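Local coordinates for protein uncharacterized esterase YxiM (Bacillus subtilis, PDB 2O14) that is an uncharacterised member of the GDSL lipolytic enzyme family, probably a hydrolase acting on ester bonds, at residues A[18-23]-A[78-83]. Residues are numbered along the deposited sequence; the frame is centred on the assembly and turned at random.
Sequences FDFGSG and NTFNVD. With MN (manganese (II) ion), chain B.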
# COMPACT_ATOMS: atom_id res chain seq x y z
N PHE A 18 3.67 13.00 18.93
CA PHE A 18 4.19 12.07 19.92
C PHE A 18 5.57 11.56 19.56
O PHE A 18 5.81 11.11 18.44
CB PHE A 18 3.22 10.89 20.06
CG PHE A 18 1.83 11.29 20.48
CD1 PHE A 18 1.57 11.68 21.79
CD2 PHE A 18 0.79 11.32 19.55
CE1 PHE A 18 0.29 12.09 22.17
CE2 PHE A 18 -0.49 11.73 19.93
CZ PHE A 18 -0.75 12.11 21.23
N ASP A 19 6.49 11.65 20.52
CA ASP A 19 7.86 11.18 20.34
C ASP A 19 7.99 9.94 21.23
O ASP A 19 8.15 10.04 22.44
CB ASP A 19 8.87 12.26 20.77
CG ASP A 19 10.29 11.73 20.89
OD1 ASP A 19 10.60 10.71 20.24
OD2 ASP A 19 11.11 12.33 21.62
N PHE A 20 7.91 8.77 20.61
CA PHE A 20 7.97 7.50 21.32
C PHE A 20 9.38 7.07 21.72
O PHE A 20 10.33 7.21 20.95
CB PHE A 20 7.33 6.41 20.46
CG PHE A 20 5.87 6.63 20.22
CD1 PHE A 20 4.92 6.21 21.15
CD2 PHE A 20 5.43 7.27 19.06
CE1 PHE A 20 3.55 6.44 20.94
CE2 PHE A 20 4.06 7.50 18.84
CZ PHE A 20 3.13 7.08 19.78
N GLY A 21 9.50 6.55 22.94
CA GLY A 21 10.79 6.11 23.44
C GLY A 21 11.12 6.76 24.77
O GLY A 21 10.43 7.69 25.19
N SER A 22 12.17 6.29 25.43
CA SER A 22 12.56 6.84 26.72
C SER A 22 13.94 7.50 26.75
O SER A 22 14.35 8.04 27.77
CB SER A 22 12.51 5.75 27.79
OG SER A 22 13.38 4.68 27.47
N GLY A 23 14.67 7.46 25.63
CA GLY A 23 16.00 8.04 25.62
C GLY A 23 16.05 9.56 25.64
O GLY A 23 16.72 10.16 26.49
N ASN A 78 -2.88 -4.58 21.59
CA ASN A 78 -1.62 -3.93 21.93
C ASN A 78 -1.45 -2.66 21.09
O ASN A 78 -0.51 -2.56 20.29
CB ASN A 78 -0.45 -4.88 21.65
CG ASN A 78 0.86 -4.37 22.24
OD1 ASN A 78 1.95 -4.65 21.72
ND2 ASN A 78 0.76 -3.63 23.33
N THR A 79 -2.33 -1.69 21.28
CA THR A 79 -2.25 -0.45 20.51
C THR A 79 -1.89 0.78 21.33
O THR A 79 -1.87 0.76 22.55
CB THR A 79 -3.59 -0.12 19.84
OG1 THR A 79 -4.62 -0.09 20.84
CG2 THR A 79 -3.93 -1.15 18.76
N PHE A 80 -1.58 1.85 20.61
CA PHE A 80 -1.31 3.14 21.21
C PHE A 80 -2.65 3.82 20.95
O PHE A 80 -3.10 3.86 19.80
CB PHE A 80 -0.22 3.90 20.46
CG PHE A 80 -0.17 5.37 20.78
CD1 PHE A 80 0.24 5.81 22.04
CD2 PHE A 80 -0.56 6.31 19.83
CE1 PHE A 80 0.26 7.17 22.34
CE2 PHE A 80 -0.54 7.67 20.12
CZ PHE A 80 -0.13 8.10 21.38
N ASN A 81 -3.30 4.33 21.98
CA ASN A 81 -4.59 4.99 21.80
C ASN A 81 -4.45 6.49 22.01
O ASN A 81 -3.63 6.94 22.80
CB ASN A 81 -5.63 4.48 22.79
CG ASN A 81 -5.67 2.98 22.88
OD1 ASN A 81 -5.37 2.28 21.91
ND2 ASN A 81 -6.07 2.47 24.03
N VAL A 82 -5.28 7.24 21.29
CA VAL A 82 -5.30 8.68 21.42
C VAL A 82 -6.73 9.16 21.17
O VAL A 82 -7.29 8.94 20.10
CB VAL A 82 -4.32 9.38 20.44
CG1 VAL A 82 -4.54 8.88 19.02
CG2 VAL A 82 -4.49 10.89 20.52
N ASP A 83 -7.32 9.79 22.18
CA ASP A 83 -8.67 10.31 22.05
C ASP A 83 -8.63 11.53 21.14
O ASP A 83 -7.77 12.40 21.29
CB ASP A 83 -9.23 10.69 23.42
CG ASP A 83 -9.30 9.51 24.36
OD1 ASP A 83 -9.74 8.43 23.92
OD2 ASP A 83 -8.94 9.65 25.55
MN MN B . 12.40 10.43 21.82
O HOH W 1 10.61 9.88 23.22
O HOH W 2 14.04 11.30 20.72
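F80 takes the edge of F20 on one face: CZ of F20 sits over the ring centre, 3.5 Å above the plane. F20 CE1 comes 3.5 Å from F80 CD1, and the two planes stand at 88°. F80 then turns its own edge on F18, pointing CZ at the middle of that ring's face, 3.7 Å above it. The result is a chain of two T-shaped pairs, centroids 4.8 Å apart for F20–F80 and 5.0 Å for F18–F80. CG anti to the backbone N (chi1 163°) carries the F80 ring to where one face meets F20 and its CZ end meets F18. These side chains pack between the two sheets of the galactose-binding-like β-sandwich, where segments 18-20 and 80-83 run antiparallel in opposing layers, their axes 11.8 Å apart and with no hydrogen bond between them. Swapping F80 for an alanine would probably leave the edge of F20 without the face it rests on and the face of F18 without the CZ pointed at it, opening a gap between the layers. Farther along strand 80-83, V82 brings CG2 to 4.0 Å from F18 CZ. F46 meets F80 edge-to-face, while V32 and L150 also touch it. D19, between F18 and F20 in sequence, turns the other way and binds manganese through both carboxylate oxygens, alongside S24 and D65.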